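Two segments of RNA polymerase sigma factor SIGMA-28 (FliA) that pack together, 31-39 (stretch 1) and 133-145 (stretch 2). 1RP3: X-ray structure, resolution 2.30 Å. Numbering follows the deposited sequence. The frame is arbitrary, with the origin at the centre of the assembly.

Stretch 1 (31-39) NIKKHLPED
Stretch 2 (133-145) FKTLDKINFSYIL

How do the two backbones lie against each other? Residues 133-145 form one continuous alpha helix, entering from earlier in the chain and running on beyond Leu 145, with i to i+4 bonds such as Phe 141 N to Asp 137 O (2.8 Å) and Leu 145 N to Phe 141 O (2.8 Å). Stretch 1 starts as the last part of a helix, passes through a type I beta turn from Lys 33 to Leu 36, closed by Leu 36 N to Lys 33 O at 3.2 Å, and then extends: Leu 36 has phi/psi of -105/158° and Pro 37 -63/145°. Glu 38 bends back to -50/-32°. The closest backbone register is Pro 37 with Asp 137, their CA atoms 5.0 Å apart. From there stretch 1 runs against the helix direction, so that Ile 32 and His 35 lie near Phe 141 and Ile 144, whereas Pro 37 reaches the turn holding Lys 134, Asp 137 and Lys 138.

What holds Phe 141 at the centre of the apolar contact? Its CA-to-CB bond points toward stretch 1, and chi1 t (-157°) with chi2 of 68° presents one ring face to Leu 36. Leu 36 begins with CA-to-CB pointing away, but its m,t rotamer (-77°, 164°) brings CD2 back over that face, 3.5 Å from the ring centroid and 7° off the normal, a CH-pi contact; the closest ring atom to CD2 is Phe 141 CD2, at 3.6 Å. Ile 32, also m,t (-69°, 172°), adds CG2 at 4.2 Å from Phe 141 CZ. The carbonyl His 35 O approaches Phe 141 CD1 to 3.4 Å.

How does His 35 fit beside Ile 144? Its backbone, at -112/3°, completes the turn, and chi1 m (-52°) with chi2 of -106° sets the ring. His 35 CB packs 3.5 Å from Ile 144 CD1, a methyl carried out by chi1 m (-80°) and chi2 t (167°) from a CA-to-CB bond that points toward stretch 1. The imidazole is not left without a polar partner, since ND1 is hydrogen-bonded elsewhere in the structure.

Why does Pro 37 sit so close to the helix? Its ring, puckered C-gamma exo, lies against aliphatic carbon: Pro 37 CA is 3.6 Å from Asp 137 CB, and Pro 37 CG is 3.6 Å from Lys 138 CG. Lys 138 has CA-to-CB pointing away, yet its m,t,p,t chain still offers that methylene to the proline.

Is there any polar link across the contact? No direct hydrogen bond joins the modelled atoms, and Lys 134 is modelled only to CB. Asp 137, with chi1 m (-79°) and chi2 of -29°, instead works through water 1, which accepts from Glu 38 N at 2.8 Å and donates to Asp 137 OD2 at 3.1 Å. This bridge spans the 4.4 Å between Glu 38 N and Asp 137 OD2.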

ATOM      1  N   ASN A  31       2.649   5.499   0.345  1.00 31.05           N
ATOM      2  CA  ASN A  31       3.188   4.149   0.277  1.00 32.49           C
ATOM      3  C   ASN A  31       2.364   3.232  -0.616  1.00 32.24           C
ATOM      4  O   ASN A  31       2.917   2.406  -1.354  1.00 30.60           O
ATOM      5  CB  ASN A  31       3.336   3.558   1.669  1.00 35.49           C
ATOM      6  CG  ASN A  31       4.099   2.264   1.659  1.00 42.82           C
ATOM      7  OD1 ASN A  31       3.565   1.224   2.031  1.00 48.90           O
ATOM      8  ND2 ASN A  31       5.350   2.306   1.201  1.00 43.71           N
ATOM      9  N   ILE A  32       1.046   3.401  -0.570  1.00 30.22           N
ATOM     10  CA  ILE A  32       0.155   2.606  -1.400  1.00 29.78           C
ATOM     11  C   ILE A  32       0.295   3.085  -2.844  1.00 31.28           C
ATOM     12  O   ILE A  32       0.290   2.276  -3.767  1.00 33.15           O
ATOM     13  CB  ILE A  32      -1.311   2.699  -0.899  1.00 28.43           C
ATOM     14  CG1 ILE A  32      -1.440   1.981   0.442  1.00 27.77           C
ATOM     15  CG2 ILE A  32      -2.278   2.085  -1.878  1.00 25.09           C
ATOM     16  CD1 ILE A  32      -2.784   2.184   1.115  1.00 25.51           C
ATOM     17  N   LYS A  33       0.501   4.391  -3.024  1.00 31.09           N
ATOM     18  CA  LYS A  33       0.665   4.971  -4.361  1.00 30.78           C
ATOM     19  C   LYS A  33       1.820   4.348  -5.144  1.00 29.30           C
ATOM     20  O   LYS A  33       1.808   4.336  -6.372  1.00 29.91           O
ATOM     21  CB  LYS A  33       0.855   6.488  -4.283  1.00 31.16           C
ATOM     22  CG  LYS A  33      -0.427   7.283  -4.438  1.00 33.30           C
ATOM     23  CD  LYS A  33      -0.928   7.270  -5.871  1.00 34.74           C
ATOM     24  CE  LYS A  33      -0.011   8.056  -6.797  1.00 34.13           C
ATOM     25  NZ  LYS A  33      -0.424   7.955  -8.236  1.00 30.72           N
ATOM     26  N   LYS A  34       2.808   3.816  -4.443  1.00 28.20           N
ATOM     27  CA  LYS A  34       3.947   3.197  -5.121  1.00 31.25           C
ATOM     28  C   LYS A  34       3.572   1.931  -5.897  1.00 32.43           C
ATOM     29  O   LYS A  34       4.326   1.475  -6.760  1.00 32.74           O
ATOM     30  CB  LYS A  34       5.050   2.862  -4.123  1.00 31.00           C
ATOM     31  CG  LYS A  34       5.706   4.063  -3.474  1.00 34.50           C
ATOM     32  CD  LYS A  34       6.703   3.589  -2.420  1.00 38.57           C
ATOM     33  CE  LYS A  34       7.539   4.732  -1.874  1.00 39.53           C
ATOM     34  NZ  LYS A  34       8.559   4.227  -0.924  1.00 39.56           N
ATOM     35  N   HIS A  35       2.394   1.386  -5.607  1.00 31.75           N
ATOM     36  CA  HIS A  35       1.925   0.167  -6.255  1.00 32.50           C
ATOM     37  C   HIS A  35       0.729   0.414  -7.163  1.00 32.89           C
ATOM     38  O   HIS A  35       0.131  -0.526  -7.677  1.00 34.43           O
ATOM     39  CB  HIS A  35       1.499  -0.845  -5.197  1.00 31.41           C
ATOM     40  CG  HIS A  35       2.541  -1.099  -4.149  1.00 31.93           C
ATOM     41  ND1 HIS A  35       3.279  -2.260  -4.119  1.00 32.04           N
ATOM     42  CD2 HIS A  35       2.940  -0.357  -3.101  1.00 33.73           C
ATOM     43  CE1 HIS A  35       4.097  -2.219  -3.079  1.00 34.89           C
ATOM     44  NE2 HIS A  35       3.919  -1.084  -2.445  1.00 34.55           N
ATOM     45  N   LEU A  36       0.330   1.669  -7.292  1.00 31.82           N
ATOM     46  CA  LEU A  36      -0.820   2.001  -8.103  1.00 30.62           C
ATOM     47  C   LEU A  36      -0.449   2.628  -9.439  1.00 32.48           C
ATOM     48  O   LEU A  36       0.664   3.105  -9.634  1.00 31.58           O
ATOM     49  CB  LEU A  36      -1.726   2.952  -7.320  1.00 29.69           C
ATOM     50  CG  LEU A  36      -2.605   2.357  -6.213  1.00 31.75           C
ATOM     51  CD1 LEU A  36      -3.130   3.475  -5.287  1.00 30.52           C
ATOM     52  CD2 LEU A  36      -3.752   1.555  -6.860  1.00 28.54           C
ATOM     53  N   PRO A  37      -1.359   2.552 -10.413  1.00 36.31           N
ATOM     54  CA  PRO A  37      -1.067   3.159 -11.711  1.00 37.89           C
ATOM     55  C   PRO A  37      -0.917   4.650 -11.435  1.00 40.43           C
ATOM     56  O   PRO A  37      -1.604   5.205 -10.572  1.00 38.98           O
ATOM     57  CB  PRO A  37      -2.347   2.899 -12.509  1.00 37.34           C
ATOM     58  CG  PRO A  37      -2.915   1.666 -11.887  1.00 37.36           C
ATOM     59  CD  PRO A  37      -2.658   1.850 -10.421  1.00 36.45           C
ATOM     60  N   GLU A  38      -0.011   5.285 -12.163  1.00 43.93           N
ATOM     61  CA  GLU A  38       0.258   6.709 -12.038  1.00 47.37           C
ATOM     62  C   GLU A  38      -1.011   7.583 -12.084  1.00 47.46           C
ATOM     63  O   GLU A  38      -1.090   8.605 -11.398  1.00 48.39           O
ATOM     64  CB  GLU A  38       1.231   7.106 -13.149  1.00 50.29           C
ATOM     65  CG  GLU A  38       1.780   8.521 -13.069  1.00 57.86           C
ATOM     66  CD  GLU A  38       2.846   8.802 -14.136  1.00 61.40           C
ATOM     67  OE1 GLU A  38       2.716   8.293 -15.278  1.00 61.82           O
ATOM     68  OE2 GLU A  38       3.824   9.524 -13.823  1.00 63.81           O
ATOM     69  N   ASP A  39      -2.018   7.140 -12.833  1.00 46.83           N
ATOM     70  CA  ASP A  39      -3.273   7.879 -12.985  1.00 47.81           C
ATOM     71  C   ASP A  39      -4.139   8.000 -11.721  1.00 46.89           C
ATOM     72  O   ASP A  39      -5.071   8.799 -11.688  1.00 46.54           O
ATOM     73  CB  ASP A  39      -4.102   7.280 -14.137  1.00 50.82           C
ATOM     74  CG  ASP A  39      -4.798   5.963 -13.754  1.00 56.60           C
ATOM     75  OD1 ASP A  39      -4.307   5.238 -12.859  1.00 59.66           O
ATOM     76  OD2 ASP A  39      -5.853   5.657 -14.353  1.00 59.87           O
ATOM     77  N   PHE A 133       2.890   0.339 -18.772  1.00 38.93           N
ATOM     78  CA  PHE A 133       3.186   0.545 -17.360  1.00 39.65           C
ATOM     79  C   PHE A 133       1.912   0.660 -16.526  1.00 40.27           C
ATOM     80  O   PHE A 133       1.860   0.168 -15.397  1.00 39.24           O
ATOM     81  CB  PHE A 133       4.072   1.780 -17.168  1.00 42.08           C
ATOM     82  CG  PHE A 133       5.467   1.619 -17.712  1.00 43.10           C
ATOM     83  CD1 PHE A 133       6.055   0.355 -17.795  1.00 43.83           C
ATOM     84  CD2 PHE A 133       6.190   2.726 -18.140  1.00 42.18           C
ATOM     85  CE1 PHE A 133       7.344   0.196 -18.295  1.00 43.63           C
ATOM     86  CE2 PHE A 133       7.481   2.581 -18.642  1.00 41.53           C
ATOM     87  CZ  PHE A 133       8.061   1.312 -18.720  1.00 44.45           C
ATOM     88  N   LYS A 134       0.880   1.280 -17.095  1.00 39.22           N
ATOM     89  CA  LYS A 134      -0.393   1.414 -16.403  1.00 40.82           C
ATOM     90  C   LYS A 134      -0.997   0.024 -16.223  1.00 40.47           C
ATOM     91  O   LYS A 134      -1.339  -0.376 -15.106  1.00 40.70           O
ATOM     92  CB  LYS A 134      -1.355   2.301 -17.208  1.00 41.94           C
ATOM     93  N   THR A 135      -1.075  -0.716 -17.327  1.00 39.04           N
ATOM     94  CA  THR A 135      -1.642  -2.059 -17.325  1.00 38.47           C
ATOM     95  C   THR A 135      -0.961  -3.011 -16.341  1.00 37.19           C
ATOM     96  O   THR A 135      -1.641  -3.727 -15.600  1.00 35.35           O
ATOM     97  CB  THR A 135      -1.677  -2.646 -18.743  1.00 38.64           C
ATOM     98  OG1 THR A 135      -2.383  -1.736 -19.590  1.00 41.80           O
ATOM     99  CG2 THR A 135      -2.412  -3.986 -18.752  1.00 38.35           C
ATOM    100  N   LEU A 136       0.372  -2.993 -16.325  1.00 35.69           N
ATOM    101  CA  LEU A 136       1.146  -3.814 -15.397  1.00 35.39           C
ATOM    102  C   LEU A 136       0.855  -3.393 -13.945  1.00 37.13           C
ATOM    103  O   LEU A 136       0.863  -4.226 -13.044  1.00 36.60           O
ATOM    104  CB  LEU A 136       2.643  -3.687 -15.692  1.00 34.54           C
ATOM    105  CG  LEU A 136       3.110  -4.317 -17.012  1.00 33.50           C
ATOM    106  CD1 LEU A 136       4.555  -3.979 -17.274  1.00 32.51           C
ATOM    107  CD2 LEU A 136       2.922  -5.822 -16.972  1.00 32.05           C
ATOM    108  N   ASP A 137       0.562  -2.106 -13.729  1.00 37.58           N
ATOM    109  CA  ASP A 137       0.257  -1.614 -12.392  1.00 38.36           C
ATOM    110  C   ASP A 137      -1.115  -2.080 -11.923  1.00 37.98           C
ATOM    111  O   ASP A 137      -1.268  -2.459 -10.761  1.00 37.52           O
ATOM    112  CB  ASP A 137       0.370  -0.088 -12.319  1.00 40.23           C
ATOM    113  CG  ASP A 137       1.817   0.392 -12.214  1.00 41.54           C
ATOM    114  OD1 ASP A 137       2.664  -0.347 -11.661  1.00 42.00           O
ATOM    115  OD2 ASP A 137       2.108   1.520 -12.671  1.00 41.45           O
ATOM    116  N   LYS A 138      -2.100  -2.069 -12.823  1.00 35.51           N
ATOM    117  CA  LYS A 138      -3.449  -2.525 -12.491  1.00 35.96           C
ATOM    118  C   LYS A 138      -3.426  -4.016 -12.200  1.00 36.27           C
ATOM    119  O   LYS A 138      -4.025  -4.476 -11.230  1.00 37.61           O
ATOM    120  CB  LYS A 138      -4.435  -2.246 -13.629  1.00 36.62           C
ATOM    121  CG  LYS A 138      -4.745  -0.775 -13.835  1.00 40.24           C
ATOM    122  CD  LYS A 138      -5.757  -0.565 -14.943  1.00 43.74           C
ATOM    123  CE  LYS A 138      -7.128  -1.124 -14.589  1.00 45.54           C
ATOM    124  NZ  LYS A 138      -8.095  -0.934 -15.716  1.00 45.78           N
ATOM    125  N   ILE A 139      -2.689  -4.760 -13.022  1.00 34.67           N
ATOM    126  CA  ILE A 139      -2.572  -6.202 -12.865  1.00 34.14           C
ATOM    127  C   ILE A 139      -1.986  -6.517 -11.497  1.00 34.48           C
ATOM    128  O   ILE A 139      -2.583  -7.251 -10.702  1.00 35.32           O
ATOM    129  CB  ILE A 139      -1.688  -6.823 -13.977  1.00 34.38           C
ATOM    130  CG1 ILE A 139      -2.444  -6.822 -15.307  1.00 34.19           C
ATOM    131  CG2 ILE A 139      -1.265  -8.241 -13.592  1.00 34.62           C
ATOM    132  CD1 ILE A 139      -1.558  -7.107 -16.510  1.00 35.05           C
ATOM    133  N   ASN A 140      -0.830  -5.925 -11.224  1.00 35.18           N
ATOM    134  CA  ASN A 140      -0.147  -6.099  -9.955  1.00 36.41           C
ATOM    135  C   ASN A 140      -0.974  -5.631  -8.769  1.00 34.14           C
ATOM    136  O   ASN A 140      -0.903  -6.222  -7.682  1.00 32.76           O
ATOM    137  CB  ASN A 140       1.199  -5.382  -9.973  1.00 36.79           C
ATOM    138  CG  ASN A 140       2.269  -6.205 -10.632  1.00 43.02           C
ATOM    139  OD1 ASN A 140       2.820  -5.829 -11.665  1.00 45.05           O
ATOM    140  ND2 ASN A 140       2.547  -7.370 -10.052  1.00 46.28           N
ATOM    141  N   PHE A 141      -1.778  -4.587  -8.965  1.00 34.13           N
ATOM    142  CA  PHE A 141      -2.574  -4.129  -7.842  1.00 34.43           C
ATOM    143  C   PHE A 141      -3.707  -5.104  -7.505  1.00 36.32           C
ATOM    144  O   PHE A 141      -4.074  -5.254  -6.335  1.00 37.91           O
ATOM    145  CB  PHE A 141      -3.063  -2.690  -7.990  1.00 29.97           C
ATOM    146  CG  PHE A 141      -3.385  -2.058  -6.671  1.00 30.20           C
ATOM    147  CD1 PHE A 141      -2.369  -1.783  -5.763  1.00 27.97           C
ATOM    148  CD2 PHE A 141      -4.703  -1.828  -6.291  1.00 31.22           C
ATOM    149  CE1 PHE A 141      -2.661  -1.300  -4.499  1.00 30.63           C
ATOM    150  CE2 PHE A 141      -5.002  -1.343  -5.016  1.00 30.93           C
ATOM    151  CZ  PHE A 141      -3.982  -1.080  -4.124  1.00 29.37           C
ATOM    152  N   SER A 142      -4.204  -5.808  -8.520  1.00 35.90           N
ATOM    153  CA  SER A 142      -5.252  -6.802  -8.323  1.00 37.29           C
ATOM    154  C   SER A 142      -4.757  -7.875  -7.367  1.00 35.66           C
ATOM    155  O   SER A 142      -5.515  -8.356  -6.532  1.00 34.83           O
ATOM    156  CB  SER A 142      -5.619  -7.473  -9.649  1.00 42.24           C
ATOM    157  OG  SER A 142      -6.123  -6.531 -10.574  1.00 47.76           O
ATOM    158  N   TYR A 143      -3.489  -8.254  -7.498  1.00 34.68           N
ATOM    159  CA  TYR A 143      -2.912  -9.263  -6.622  1.00 37.73           C
ATOM    160  C   TYR A 143      -2.654  -8.694  -5.237  1.00 38.61           C
ATOM    161  O   TYR A 143      -2.631  -9.424  -4.248  1.00 40.30           O
ATOM    162  CB  TYR A 143      -1.641  -9.849  -7.224  1.00 39.05           C
ATOM    163  CG  TYR A 143      -1.915 -10.704  -8.447  1.00 45.50           C
ATOM    164  CD1 TYR A 143      -2.539 -11.954  -8.329  1.00 46.76           C
ATOM    165  CD2 TYR A 143      -1.590 -10.249  -9.728  1.00 45.74           C
ATOM    166  CE1 TYR A 143      -2.829 -12.727  -9.457  1.00 48.80           C
ATOM    167  CE2 TYR A 143      -1.878 -11.013 -10.861  1.00 47.77           C
ATOM    168  CZ  TYR A 143      -2.497 -12.249 -10.721  1.00 48.97           C
ATOM    169  OH  TYR A 143      -2.772 -13.006 -11.840  1.00 50.04           O
ATOM    170  N   ILE A 144      -2.466  -7.382  -5.162  1.00 38.51           N
ATOM    171  CA  ILE A 144      -2.260  -6.735  -3.876  1.00 36.68           C
ATOM    172  C   ILE A 144      -3.593  -6.742  -3.147  1.00 35.84           C
ATOM    173  O   ILE A 144      -3.656  -7.060  -1.966  1.00 33.95           O
ATOM    174  CB  ILE A 144      -1.728  -5.296  -4.050  1.00 36.78           C
ATOM    175  CG1 ILE A 144      -0.231  -5.362  -4.313  1.00 35.57           C
ATOM    176  CG2 ILE A 144      -2.016  -4.432  -2.811  1.00 34.39           C
ATOM    177  CD1 ILE A 144       0.352  -4.075  -4.796  1.00 39.10           C
ATOM    178  N   LEU A 145      -4.660  -6.435  -3.874  1.00 35.20           N
ATOM    179  CA  LEU A 145      -6.000  -6.415  -3.303  1.00 37.01           C
ATOM    180  C   LEU A 145      -6.381  -7.781  -2.753  1.00 39.31           C
ATOM    181  O   LEU A 145      -6.819  -7.905  -1.603  1.00 40.43           O
ATOM    182  CB  LEU A 145      -7.020  -5.984  -4.349  1.00 33.06           C
ATOM    183  CG  LEU A 145      -7.075  -4.484  -4.617  1.00 33.59           C
ATOM    184  CD1 LEU A 145      -7.951  -4.214  -5.800  1.00 27.82           C
ATOM    185  CD2 LEU A 145      -7.585  -3.736  -3.378  1.00 31.24           C
TER
HETATM  186  O   HOH W   1       0.863   3.780 -14.314  1.00 63.29           O